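Local atomic coordinates of serine protease inhibitor 4, isoform B (Drosophila melanogaster, PDB entry 4P0F), a protein that probably inhibits serine-type and cysteine-type endopeptidases. Residues F10-A15 with D369-F373; S161-L165 with M304-E309; I234-K240 with F354-F360. All coordinates share one frame. Numbering follows the deposited sequence.

Long-range contacts in a serpin show how segments distant in sequence are gathered into one compact fold. From the N terminus, the first helix supplies 10-15, whose partner, 369-373, comes only near the C-terminal end; contact 1 thus packs that helix on a C-terminal strand and closes the largest loop, with both other contacts nested inside it. The chain next opens contacts 2 and 3 and closes them in the same order, so these two cross, their centres about 47 Å apart. Contact 2 joins strand 161-174 to the loop before strand 311-324; contact 3 joins strand 230-237 and its following turn to the link between strands 352-355 and 360-366.

Contact 1. Residues F10-A15 with D369-F373; sequences FARRLA and DLPLF
Residues 10-15, part of helix 6-28 with L14 N hydrogen-bonded to F10 O (3.0 Å) and A15 N to A11 O (2.9 Å), pack without any hydrogen bond on 369-373, where L370 and P371 are extended (phi/psi -100/104° and -86/127°) and the chain turns a corner at L372. F10, chi1 t, brings CD1 to 4.1 Å from CD1 of L370 (t, t). The small A11 allows the closest backbone approach, its CA 4.5 Å from L370 CA; its CB lies 3.2 Å from D369 OD1 and 4.0 Å from L370 CB. The serpin N-terminal helix here packs on the beginning of strand 370-377 of sheet B, which has a classic bulge where L372 and F373 both face L364. R12 points away overall, though its CA passes 3.5 Å from D369 OD2. L14 (t, p) continues the apolar packing, CD2 3.9 Å from L370 CD2 and CG 4.0 Å from P371 CD. A15 CA lies 6.2 Å from P371 CA and 3.9 Å from P371 CG.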
ATOM      1  N   PHE A  10     -15.582  -0.349   5.098  1.00 23.29           N
ATOM      2  CA  PHE A  10     -14.516  -0.514   4.123  1.00 21.70           C
ATOM      3  C   PHE A  10     -13.186  -0.150   4.772  1.00 18.89           C
ATOM      4  O   PHE A  10     -12.202  -0.864   4.631  1.00 17.25           O
ATOM      5  CB  PHE A  10     -14.763   0.347   2.881  1.00 22.05           C
ATOM      6  CG  PHE A  10     -13.722   0.164   1.806  1.00 19.46           C
ATOM      7  CD1 PHE A  10     -12.521   0.854   1.861  1.00 17.61           C
ATOM      8  CD2 PHE A  10     -13.937  -0.697   0.747  1.00 21.69           C
ATOM      9  CE1 PHE A  10     -11.552   0.677   0.895  1.00 20.51           C
ATOM     10  CE2 PHE A  10     -12.967  -0.864  -0.225  1.00 17.13           C
ATOM     11  CZ  PHE A  10     -11.780  -0.183  -0.155  1.00 18.80           C
ATOM     12  N   ALA A  11     -13.165   0.965   5.489  1.00 18.59           N
ATOM     13  CA  ALA A  11     -11.943   1.416   6.135  1.00 18.75           C
ATOM     14  C   ALA A  11     -11.486   0.424   7.200  1.00 18.20           C
ATOM     15  O   ALA A  11     -10.304   0.086   7.268  1.00 16.68           O
ATOM     16  CB  ALA A  11     -12.147   2.787   6.740  1.00 20.96           C
ATOM     17  N   ARG A  12     -12.427  -0.049   8.017  1.00 19.18           N
ATOM     18  CA  ARG A  12     -12.119  -1.020   9.061  1.00 18.42           C
ATOM     19  C   ARG A  12     -11.512  -2.289   8.489  1.00 16.57           C
ATOM     20  O   ARG A  12     -10.520  -2.799   8.999  1.00 16.23           O
ATOM     21  CB  ARG A  12     -13.376  -1.395   9.856  1.00 20.07           C
ATOM     22  CG  ARG A  12     -13.826  -0.377  10.843  1.00 24.15           C
ATOM     23  CD  ARG A  12     -14.735  -1.052  11.876  1.00 29.60           C
ATOM     24  NE  ARG A  12     -15.917  -1.619  11.235  1.00 30.93           N
ATOM     25  CZ  ARG A  12     -17.021  -0.923  10.973  1.00 26.17           C
ATOM     26  NH1 ARG A  12     -17.092   0.358  11.292  1.00 33.91           N
ATOM     27  NH2 ARG A  12     -18.055  -1.510  10.391  1.00 34.59           N
ATOM     28  N   ARG A  13     -12.107  -2.810   7.420  1.00 16.23           N
ATOM     29  CA  ARG A  13     -11.632  -4.060   6.854  1.00 17.88           C
ATOM     30  C   ARG A  13     -10.267  -3.887   6.193  1.00 15.23           C
ATOM     31  O   ARG A  13      -9.411  -4.762   6.307  1.00 15.53           O
ATOM     32  CB  ARG A  13     -12.671  -4.609   5.878  1.00 15.21           C
ATOM     33  CG  ARG A  13     -13.936  -4.944   6.635  1.00 20.39           C
ATOM     34  CD  ARG A  13     -14.885  -5.806   5.896  1.00 28.73           C
ATOM     35  NE  ARG A  13     -15.995  -6.208   6.756  1.00 28.37           N
ATOM     36  CZ  ARG A  13     -16.932  -7.065   6.383  1.00 26.74           C
ATOM     37  NH1 ARG A  13     -16.877  -7.607   5.175  1.00 31.85           N
ATOM     38  NH2 ARG A  13     -17.913  -7.393   7.210  1.00 25.36           N
ATOM     39  N   LEU A  14     -10.049  -2.747   5.545  1.00 14.02           N
ATOM     40  CA  LEU A  14      -8.750  -2.449   4.953  1.00 17.70           C
ATOM     41  C   LEU A  14      -7.680  -2.285   6.032  1.00 14.45           C
ATOM     42  O   LEU A  14      -6.550  -2.741   5.861  1.00 17.02           O
ATOM     43  CB  LEU A  14      -8.830  -1.194   4.091  1.00 14.94           C
ATOM     44  CG  LEU A  14      -7.497  -0.764   3.474  1.00 14.55           C
ATOM     45  CD1 LEU A  14      -6.899  -1.908   2.662  1.00 14.99           C
ATOM     46  CD2 LEU A  14      -7.675   0.470   2.611  1.00 18.96           C
ATOM     47  N   ALA A  15      -8.038  -1.658   7.149  1.00 14.33           N
ATOM     48  CA  ALA A  15      -7.094  -1.505   8.258  1.00 15.09           C
ATOM     49  C   ALA A  15      -6.638  -2.855   8.809  1.00 18.93           C
ATOM     50  O   ALA A  15      -5.465  -3.031   9.137  1.00 17.30           O
ATOM     51  CB  ALA A  15      -7.702  -0.645   9.379  1.00 17.32           C
ATOM     52  N   ASP A 369      -9.692   6.012   9.705  1.00 28.76           N
ATOM     53  CA  ASP A 369      -8.897   4.795   9.716  1.00 32.55           C
ATOM     54  C   ASP A 369      -8.839   4.161   8.351  1.00 22.18           C
ATOM     55  O   ASP A 369      -8.841   2.949   8.258  1.00 26.25           O
ATOM     56  CB  ASP A 369      -9.443   3.772  10.735  1.00 46.27           C
ATOM     57  CG  ASP A 369     -10.758   3.143  10.305  1.00 42.87           C
ATOM     58  OD1 ASP A 369     -11.617   3.848   9.731  1.00 42.96           O
ATOM     59  OD2 ASP A 369     -10.924   1.928  10.552  1.00 26.22           O
ATOM     60  N   LEU A 370      -8.763   4.968   7.289  1.00 18.15           N
ATOM     61  CA  LEU A 370      -8.532   4.389   5.964  1.00 13.39           C
ATOM     62  C   LEU A 370      -7.058   4.534   5.595  1.00 16.69           C
ATOM     63  O   LEU A 370      -6.618   5.629   5.248  1.00 18.09           O
ATOM     64  CB  LEU A 370      -9.415   5.045   4.903  1.00 15.28           C
ATOM     65  CG  LEU A 370      -9.568   4.157   3.653  1.00 33.78           C
ATOM     66  CD1 LEU A 370     -10.863   4.449   2.924  1.00 44.74           C
ATOM     67  CD2 LEU A 370      -8.395   4.310   2.704  1.00 33.53           C
ATOM     68  N   PRO A 371      -6.284   3.437   5.688  1.00 14.54           N
ATOM     69  CA  PRO A 371      -4.845   3.552   5.457  1.00 16.18           C
ATOM     70  C   PRO A 371      -4.470   3.440   3.985  1.00 20.93           C
ATOM     71  O   PRO A 371      -4.855   2.485   3.318  1.00 19.59           O
ATOM     72  CB  PRO A 371      -4.273   2.389   6.258  1.00 14.27           C
ATOM     73  CG  PRO A 371      -5.339   1.372   6.257  1.00 17.53           C
ATOM     74  CD  PRO A 371      -6.647   2.089   6.166  1.00 16.73           C
ATOM     75  N   LEU A 372      -3.728   4.421   3.485  1.00 14.66           N
ATOM     76  CA  LEU A 372      -3.300   4.424   2.082  1.00 12.39           C
ATOM     77  C   LEU A 372      -1.883   3.893   1.945  1.00 18.11           C
ATOM     78  O   LEU A 372      -1.564   3.193   0.982  1.00 17.23           O
ATOM     79  CB  LEU A 372      -3.398   5.834   1.495  1.00 16.23           C
ATOM     80  CG  LEU A 372      -4.816   6.388   1.373  1.00 21.74           C
ATOM     81  CD1 LEU A 372      -4.792   7.840   0.929  1.00 42.15           C
ATOM     82  CD2 LEU A 372      -5.662   5.538   0.427  1.00 25.60           C
ATOM     83  N   PHE A 373      -1.042   4.233   2.918  1.00 14.32           N
ATOM     84  CA  PHE A 373       0.330   3.749   3.002  1.00 14.28           C
ATOM     85  C   PHE A 373       0.618   3.357   4.447  1.00 13.81           C
ATOM     86  O   PHE A 373       0.061   3.938   5.390  1.00 15.39           O
ATOM     87  CB  PHE A 373       1.349   4.804   2.539  1.00 15.11           C
ATOM     88  CG  PHE A 373       1.273   5.129   1.084  1.00 14.69           C
ATOM     89  CD1 PHE A 373       0.374   6.063   0.619  1.00 15.43           C
ATOM     90  CD2 PHE A 373       2.104   4.499   0.179  1.00 18.92           C
ATOM     91  CE1 PHE A 373       0.299   6.370  -0.720  1.00 19.23           C
ATOM     92  CE2 PHE A 373       2.030   4.807  -1.162  1.00 16.95           C
ATOM     93  CZ  PHE A 373       1.118   5.727  -1.605  1.00 15.75           C
TER

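Contact 2. Residues S161-L165 with M304-E309; sequences SRLVL and MLQSPE
Three side chains, those of R162, L163 and L305, carry most of this buried contact between the start of strand 161-174 and the irregular loop 304-309. The backbones stay well apart, CA to CA 8.9 Å for R162 with L305 and 9.1 Å for L163 with M304, so side chains bridge the gap. R162 and L163 form a classic beta bulge opposite V339 of strand 328-341, the inserted reactive-centre strand of a cleaved serpin; the bulge, with R162 at phi/psi -121/-38°, lets these two consecutive side chains both point toward the loop. R162, chi1 m and chi2 m, lays its CB 4.1 Å from L305 CD1 and bends its guanidinium to E309, NE donating to OE1 at 2.8 Å in a nearly linear hydrogen bond (172°) that is part of a salt bridge. A water accepts from R162 NH2 (2.9 Å) and donates to E309 OE2 (2.8 Å), an oxygen that is also hydrogen-bonded to Y103 OH; R162 NH1 turns back to S161 O at 2.9 Å. L163 (chi1 p, chi2 92°, between wells) sets CD2 3.9 Å from M304 SD and 4.1 Å from L305 CD2. L305 (m, t) thus sits against both strand residues. Before E309, an ST turn joins S307 OG to E309 N at 3.2 Å. Apolar packing therefore supplies the bulk of the interface, while its polar edge is a directional, water-supported ion pair.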
ATOM      1  N   SER A 161       1.006 -15.665 -20.764  1.00 18.93           N
ATOM      2  CA  SER A 161       0.376 -14.578 -20.016  1.00 17.99           C
ATOM      3  C   SER A 161      -0.933 -14.198 -20.685  1.00 17.96           C
ATOM      4  O   SER A 161      -1.006 -14.163 -21.914  1.00 18.67           O
ATOM      5  CB  SER A 161       1.289 -13.345 -19.939  1.00 18.63           C
ATOM      6  OG  SER A 161       2.544 -13.645 -19.361  1.00 21.09           O
ATOM      7  N   ARG A 162      -1.959 -13.902 -19.893  1.00 18.92           N
ATOM      8  CA  ARG A 162      -3.259 -13.565 -20.456  1.00 16.62           C
ATOM      9  C   ARG A 162      -3.736 -12.181 -20.035  1.00 16.21           C
ATOM     10  O   ARG A 162      -4.348 -11.469 -20.829  1.00 16.89           O
ATOM     11  CB  ARG A 162      -4.282 -14.632 -20.080  1.00 18.27           C
ATOM     12  CG  ARG A 162      -4.010 -15.961 -20.749  1.00 17.87           C
ATOM     13  CD  ARG A 162      -4.370 -15.932 -22.240  1.00 18.95           C
ATOM     14  NE  ARG A 162      -3.976 -17.157 -22.941  1.00 19.76           N
ATOM     15  CZ  ARG A 162      -2.798 -17.356 -23.525  1.00 22.88           C
ATOM     16  NH1 ARG A 162      -1.861 -16.412 -23.508  1.00 22.89           N
ATOM     17  NH2 ARG A 162      -2.554 -18.508 -24.127  1.00 24.50           N
ATOM     18  N   LEU A 163      -3.486 -11.789 -18.793  1.00 15.78           N
ATOM     19  CA  LEU A 163      -3.714 -10.402 -18.446  1.00 20.47           C
ATOM     20  C   LEU A 163      -2.901  -9.985 -17.249  1.00 16.77           C
ATOM     21  O   LEU A 163      -2.448 -10.818 -16.477  1.00 16.68           O
ATOM     22  CB  LEU A 163      -5.197 -10.146 -18.199  1.00 23.31           C
ATOM     23  CG  LEU A 163      -5.866 -11.006 -17.139  1.00 28.79           C
ATOM     24  CD1 LEU A 163      -5.830 -10.326 -15.768  1.00 37.34           C
ATOM     25  CD2 LEU A 163      -7.282 -11.289 -17.560  1.00 26.08           C
ATOM     26  N   VAL A 164      -2.697  -8.677 -17.138  1.00 14.39           N
ATOM     27  CA  VAL A 164      -2.066  -8.087 -15.967  1.00 15.34           C
ATOM     28  C   VAL A 164      -2.978  -6.993 -15.457  1.00 18.26           C
ATOM     29  O   VAL A 164      -3.346  -6.090 -16.204  1.00 15.45           O
ATOM     30  CB  VAL A 164      -0.678  -7.504 -16.276  1.00 15.09           C
ATOM     31  CG1 VAL A 164      -0.073  -6.837 -15.030  1.00 16.50           C
ATOM     32  CG2 VAL A 164       0.246  -8.585 -16.788  1.00 14.73           C
ATOM     33  N   LEU A 165      -3.350  -7.105 -14.188  1.00 14.98           N
ATOM     34  CA  LEU A 165      -4.155  -6.104 -13.504  1.00 13.90           C
ATOM     35  C   LEU A 165      -3.233  -5.207 -12.717  1.00 14.47           C
ATOM     36  O   LEU A 165      -2.365  -5.709 -12.013  1.00 15.58           O
ATOM     37  CB  LEU A 165      -5.167  -6.764 -12.563  1.00 13.70           C
ATOM     38  CG  LEU A 165      -6.424  -7.318 -13.227  1.00 22.26           C
ATOM     39  CD1 LEU A 165      -7.146  -8.263 -12.304  1.00 23.11           C
ATOM     40  CD2 LEU A 165      -7.344  -6.171 -13.612  1.00 49.98           C
ATOM     41  N   MET A 304     -13.036 -14.232 -16.088  1.00 17.19           N
ATOM     42  CA  MET A 304     -12.204 -13.181 -16.667  1.00 17.28           C
ATOM     43  C   MET A 304     -12.344 -13.067 -18.189  1.00 18.49           C
ATOM     44  O   MET A 304     -12.639 -11.996 -18.702  1.00 20.49           O
ATOM     45  CB  MET A 304     -10.736 -13.415 -16.313  1.00 16.17           C
ATOM     46  CG  MET A 304     -10.429 -13.111 -14.873  1.00 15.20           C
ATOM     47  SD  MET A 304      -8.682 -13.315 -14.488  1.00 18.57           S
ATOM     48  CE  MET A 304      -8.571 -12.354 -12.964  1.00 16.70           C
ATOM     49  N   LEU A 305     -12.144 -14.178 -18.892  1.00 18.71           N
ATOM     50  CA  LEU A 305     -12.089 -14.183 -20.359  1.00 21.73           C
ATOM     51  C   LEU A 305     -13.194 -15.013 -21.010  1.00 22.57           C
ATOM     52  O   LEU A 305     -13.683 -15.985 -20.434  1.00 21.86           O
ATOM     53  CB  LEU A 305     -10.747 -14.735 -20.824  1.00 21.73           C
ATOM     54  CG  LEU A 305      -9.477 -14.052 -20.323  1.00 21.24           C
ATOM     55  CD1 LEU A 305      -8.262 -14.788 -20.863  1.00 22.01           C
ATOM     56  CD2 LEU A 305      -9.455 -12.604 -20.735  1.00 20.56           C
ATOM     57  N   GLN A 306     -13.565 -14.668 -22.236  1.00 23.59           N
ATOM     58  CA  GLN A 306     -14.535 -15.481 -22.950  1.00 23.19           C
ATOM     59  C   GLN A 306     -13.963 -16.879 -23.216  1.00 23.34           C
ATOM     60  O   GLN A 306     -14.690 -17.864 -23.259  1.00 25.08           O
ATOM     61  CB  GLN A 306     -14.947 -14.795 -24.255  1.00 26.19           C
ATOM     62  CG  GLN A 306     -15.605 -13.450 -24.003  1.00 29.14           C
ATOM     63  CD  GLN A 306     -16.158 -12.807 -25.254  1.00 56.33           C
ATOM     64  OE1 GLN A 306     -15.906 -13.265 -26.366  1.00 65.97           O
ATOM     65  NE2 GLN A 306     -16.916 -11.732 -25.076  1.00 62.61           N
ATOM     66  N   SER A 307     -12.649 -16.948 -23.393  1.00 23.04           N
ATOM     67  CA  SER A 307     -11.955 -18.213 -23.600  1.00 21.76           C
ATOM     68  C   SER A 307     -12.130 -19.179 -22.444  1.00 23.22           C
ATOM     69  O   SER A 307     -12.029 -18.764 -21.290  1.00 21.24           O
ATOM     70  CB  SER A 307     -10.461 -17.952 -23.799  1.00 22.56           C
ATOM     71  OG  SER A 307      -9.738 -19.168 -23.748  1.00 24.87           O
ATOM     72  N   PRO A 308     -12.338 -20.473 -22.736  1.00 21.81           N
ATOM     73  CA  PRO A 308     -12.468 -21.426 -21.628  1.00 25.69           C
ATOM     74  C   PRO A 308     -11.133 -21.896 -21.027  1.00 21.83           C
ATOM     75  O   PRO A 308     -11.152 -22.730 -20.117  1.00 25.66           O
ATOM     76  CB  PRO A 308     -13.216 -22.597 -22.270  1.00 26.89           C
ATOM     77  CG  PRO A 308     -12.816 -22.562 -23.678  1.00 30.45           C
ATOM     78  CD  PRO A 308     -12.620 -21.111 -24.037  1.00 22.42           C
ATOM     79  N   GLU A 309     -10.010 -21.356 -21.492  1.00 21.64           N
ATOM     80  CA  GLU A 309      -8.702 -21.699 -20.932  1.00 19.83           C
ATOM     81  C   GLU A 309      -8.667 -21.490 -19.430  1.00 19.37           C
ATOM     82  O   GLU A 309      -8.926 -20.384 -18.960  1.00 20.68           O
ATOM     83  CB  GLU A 309      -7.591 -20.849 -21.548  1.00 19.57           C
ATOM     84  CG  GLU A 309      -7.331 -21.125 -23.013  1.00 21.44           C
ATOM     85  CD  GLU A 309      -6.363 -20.143 -23.637  1.00 25.87           C
ATOM     86  OE1 GLU A 309      -5.710 -19.391 -22.886  1.00 24.26           O
ATOM     87  OE2 GLU A 309      -6.265 -20.113 -24.887  1.00 28.56           O
TER
HETATM   88  O   HOH W   1      -3.628 -20.893 -25.420  1.00 28.39           O

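Contact 3. Residues I234-K240 with F354-F360; sequences IVLPNTK and FFADHPF
In the serpin B/C barrel, strand 230-237 of sheet B and the turn leaving it pack on the link that carries the chain from strand 352-355 of sheet C to strand 360-366, which pairs antiparallel with 230-237 in sheet B. The nearest CA pairs are L236 with F360 (4.9 Å) and K240 with H358 (5.5 Å). L236 (t, p) is the hub: CD2 sits over the face of F354, 4.1 Å from the ring centroid, and CD1 over H358, 3.9 Å from its centroid, both CH-pi contacts. F354, chi1 t, also meets I234 CG2 through CE1 at 3.9 Å, and F360, chi1 p, approaches the same CG2 with CD1 at 3.7 Å. After the inverse gamma turn centred on A356, H358 takes chi1 p and enters the bend of 237-240; K240 CA covers its face opposite L236, 4.0 Å from the centroid. D357, also p, accepts at OD1 from H358 ND1 (3.2 Å) and forms a long salt bridge with K240 NZ (3.8 Å). Near the plane of the same ring, H358 NE2 donates to the carbonyl P237 O at 2.8 Å.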
ATOM      1  N   ILE A 234       2.195   8.636  13.304  1.00 15.70           N
ATOM      2  CA  ILE A 234       3.445   8.028  13.751  1.00 15.02           C
ATOM      3  C   ILE A 234       3.178   7.334  15.077  1.00 17.22           C
ATOM      4  O   ILE A 234       2.629   7.951  15.981  1.00 17.93           O
ATOM      5  CB  ILE A 234       4.560   9.084  13.933  1.00 17.12           C
ATOM      6  CG1 ILE A 234       4.771   9.863  12.631  1.00 28.35           C
ATOM      7  CG2 ILE A 234       5.858   8.427  14.355  1.00 19.57           C
ATOM      8  CD1 ILE A 234       5.474  11.176  12.820  1.00 51.17           C
ATOM      9  N   VAL A 235       3.543   6.058  15.183  1.00 16.12           N
ATOM     10  CA  VAL A 235       3.420   5.334  16.443  1.00 16.29           C
ATOM     11  C   VAL A 235       4.816   4.940  16.880  1.00 17.24           C
ATOM     12  O   VAL A 235       5.516   4.197  16.204  1.00 16.72           O
ATOM     13  CB  VAL A 235       2.515   4.101  16.330  1.00 19.78           C
ATOM     14  CG1 VAL A 235       2.177   3.588  17.716  1.00 19.22           C
ATOM     15  CG2 VAL A 235       1.247   4.448  15.563  1.00 20.49           C
ATOM     16  N   LEU A 236       5.202   5.475  18.031  1.00 15.43           N
ATOM     17  CA  LEU A 236       6.562   5.434  18.537  1.00 16.14           C
ATOM     18  C   LEU A 236       6.635   4.601  19.818  1.00 19.97           C
ATOM     19  O   LEU A 236       6.036   4.977  20.831  1.00 20.42           O
ATOM     20  CB  LEU A 236       7.040   6.861  18.816  1.00 17.03           C
ATOM     21  CG  LEU A 236       8.464   7.049  19.299  1.00 16.94           C
ATOM     22  CD1 LEU A 236       9.471   6.651  18.233  1.00 18.77           C
ATOM     23  CD2 LEU A 236       8.669   8.520  19.713  1.00 21.08           C
ATOM     24  N   PRO A 237       7.361   3.472  19.789  1.00 17.41           N
ATOM     25  CA  PRO A 237       7.559   2.725  21.038  1.00 21.04           C
ATOM     26  C   PRO A 237       8.211   3.587  22.116  1.00 21.96           C
ATOM     27  O   PRO A 237       8.980   4.491  21.780  1.00 22.93           O
ATOM     28  CB  PRO A 237       8.489   1.578  20.628  1.00 22.04           C
ATOM     29  CG  PRO A 237       8.312   1.439  19.153  1.00 21.06           C
ATOM     30  CD  PRO A 237       7.983   2.804  18.633  1.00 22.54           C
ATOM     31  N   ASN A 238       7.918   3.318  23.383  1.00 23.71           N
ATOM     32  CA  ASN A 238       8.524   4.089  24.472  1.00 23.07           C
ATOM     33  C   ASN A 238       9.993   3.730  24.690  1.00 38.52           C
ATOM     34  O   ASN A 238      10.733   4.500  25.299  1.00 40.12           O
ATOM     35  CB  ASN A 238       7.760   3.881  25.785  1.00 24.68           C
ATOM     36  CG  ASN A 238       6.376   4.511  25.778  1.00 27.81           C
ATOM     37  OD1 ASN A 238       6.084   5.411  24.995  1.00 25.82           O
ATOM     38  ND2 ASN A 238       5.518   4.046  26.684  1.00 31.27           N
ATOM     39  N   THR A 239      10.405   2.555  24.216  1.00 25.65           N
ATOM     40  CA  THR A 239      11.789   2.105  24.369  1.00 29.14           C
ATOM     41  C   THR A 239      12.469   1.995  23.013  1.00 28.76           C
ATOM     42  O   THR A 239      11.823   1.763  21.995  1.00 27.97           O
ATOM     43  CB  THR A 239      11.889   0.738  25.071  1.00 31.42           C
ATOM     44  OG1 THR A 239      11.237  -0.253  24.268  1.00 34.05           O
ATOM     45  CG2 THR A 239      11.258   0.782  26.460  1.00 35.08           C
ATOM     46  N   LYS A 240      13.785   2.144  23.011  1.00 31.77           N
ATOM     47  CA  LYS A 240      14.540   2.177  21.771  1.00 30.03           C
ATOM     48  C   LYS A 240      14.459   0.860  21.004  1.00 36.88           C
ATOM     49  O   LYS A 240      14.509   0.850  19.776  1.00 34.18           O
ATOM     50  CB  LYS A 240      15.997   2.542  22.072  1.00 35.30           C
ATOM     51  CG  LYS A 240      16.093   3.815  22.894  1.00 52.33           C
ATOM     52  CD  LYS A 240      17.456   4.475  22.810  1.00 62.70           C
ATOM     53  CE  LYS A 240      17.407   5.899  23.356  1.00 78.88           C
ATOM     54  NZ  LYS A 240      16.440   6.764  22.611  1.00 86.21           N
ATOM     55  N   PHE A 354       8.106  14.559  21.532  1.00 20.94           N
ATOM     56  CA  PHE A 354       7.864  13.410  20.681  1.00 19.61           C
ATOM     57  C   PHE A 354       9.029  13.337  19.707  1.00 22.55           C
ATOM     58  O   PHE A 354       9.006  13.982  18.661  1.00 20.50           O
ATOM     59  CB  PHE A 354       6.526  13.539  19.954  1.00 18.01           C
ATOM     60  CG  PHE A 354       6.068  12.275  19.288  1.00 18.92           C
ATOM     61  CD1 PHE A 354       6.571  11.899  18.062  1.00 18.49           C
ATOM     62  CD2 PHE A 354       5.119  11.463  19.889  1.00 19.81           C
ATOM     63  CE1 PHE A 354       6.149  10.729  17.439  1.00 17.53           C
ATOM     64  CE2 PHE A 354       4.690  10.305  19.276  1.00 19.49           C
ATOM     65  CZ  PHE A 354       5.200   9.931  18.048  1.00 16.34           C
ATOM     66  N   PHE A 355      10.068  12.604  20.099  1.00 20.39           N
ATOM     67  CA  PHE A 355      11.332  12.576  19.366  1.00 21.19           C
ATOM     68  C   PHE A 355      11.449  11.221  18.699  1.00 22.88           C
ATOM     69  O   PHE A 355      11.720  10.222  19.367  1.00 23.99           O
ATOM     70  CB  PHE A 355      12.540  12.808  20.291  1.00 21.86           C
ATOM     71  CG  PHE A 355      12.599  14.182  20.936  1.00 24.16           C
ATOM     72  CD1 PHE A 355      11.735  15.202  20.565  1.00 23.65           C
ATOM     73  CD2 PHE A 355      13.544  14.444  21.919  1.00 27.88           C
ATOM     74  CE1 PHE A 355      11.812  16.454  21.161  1.00 26.17           C
ATOM     75  CE2 PHE A 355      13.622  15.691  22.520  1.00 35.46           C
ATOM     76  CZ  PHE A 355      12.756  16.695  22.143  1.00 28.93           C
ATOM     77  N   ALA A 356      11.233  11.180  17.390  1.00 20.11           N
ATOM     78  CA  ALA A 356      11.233   9.917  16.653  1.00 16.18           C
ATOM     79  C   ALA A 356      12.658   9.526  16.281  1.00 19.31           C
ATOM     80  O   ALA A 356      13.037   9.481  15.091  1.00 19.55           O
ATOM     81  CB  ALA A 356      10.361  10.028  15.421  1.00 18.91           C
ATOM     82  N   ASP A 357      13.460   9.273  17.310  1.00 18.54           N
ATOM     83  CA  ASP A 357      14.888   9.044  17.133  1.00 18.42           C
ATOM     84  C   ASP A 357      15.258   7.593  17.381  1.00 22.11           C
ATOM     85  O   ASP A 357      16.390   7.283  17.757  1.00 21.92           O
ATOM     86  CB  ASP A 357      15.701   9.965  18.057  1.00 25.11           C
ATOM     87  CG  ASP A 357      15.417   9.738  19.538  1.00 33.39           C
ATOM     88  OD1 ASP A 357      14.652   8.823  19.901  1.00 27.73           O
ATOM     89  OD2 ASP A 357      15.992  10.484  20.356  1.00 42.87           O
ATOM     90  N   HIS A 358      14.283   6.710  17.192  1.00 21.69           N
ATOM     91  CA  HIS A 358      14.527   5.277  17.234  1.00 21.28           C
ATOM     92  C   HIS A 358      13.386   4.644  16.447  1.00 21.19           C
ATOM     93  O   HIS A 358      12.479   5.363  16.027  1.00 17.51           O
ATOM     94  CB  HIS A 358      14.644   4.773  18.682  1.00 21.15           C
ATOM     95  CG  HIS A 358      13.419   4.987  19.517  1.00 21.26           C
ATOM     96  ND1 HIS A 358      13.324   5.989  20.460  1.00 31.11           N
ATOM     97  CD2 HIS A 358      12.252   4.305  19.578  1.00 23.43           C
ATOM     98  CE1 HIS A 358      12.146   5.922  21.053  1.00 27.20           C
ATOM     99  NE2 HIS A 358      11.476   4.908  20.537  1.00 24.76           N
ATOM    100  N   PRO A 359      13.441   3.323  16.193  1.00 18.33           N
ATOM    101  CA  PRO A 359      12.500   2.762  15.212  1.00 18.24           C
ATOM    102  C   PRO A 359      11.020   2.982  15.523  1.00 18.15           C
ATOM    103  O   PRO A 359      10.589   2.889  16.680  1.00 18.69           O
ATOM    104  CB  PRO A 359      12.847   1.269  15.226  1.00 19.91           C
ATOM    105  CG  PRO A 359      14.309   1.261  15.516  1.00 17.88           C
ATOM    106  CD  PRO A 359      14.489   2.348  16.549  1.00 21.06           C
ATOM    107  N   PHE A 360      10.256   3.276  14.473  1.00 16.50           N
ATOM    108  CA  PHE A 360       8.841   3.586  14.601  1.00 14.39           C
ATOM    109  C   PHE A 360       8.053   3.092  13.401  1.00 17.31           C
ATOM    110  O   PHE A 360       8.625   2.704  12.370  1.00 17.79           O
ATOM    111  CB  PHE A 360       8.620   5.096  14.798  1.00 15.20           C
ATOM    112  CG  PHE A 360       9.124   5.962  13.663  1.00 14.54           C
ATOM    113  CD1 PHE A 360       8.306   6.270  12.581  1.00 15.03           C
ATOM    114  CD2 PHE A 360      10.399   6.497  13.702  1.00 18.49           C
ATOM    115  CE1 PHE A 360       8.768   7.078  11.556  1.00 17.82           C
ATOM    116  CE2 PHE A 360      10.862   7.300  12.682  1.00 18.12           C
ATOM    117  CZ  PHE A 360      10.043   7.590  11.607  1.00 14.93           C
TER
HETATM  118  O   HOH W   2      11.800   1.466  18.681  1.00 28.16           O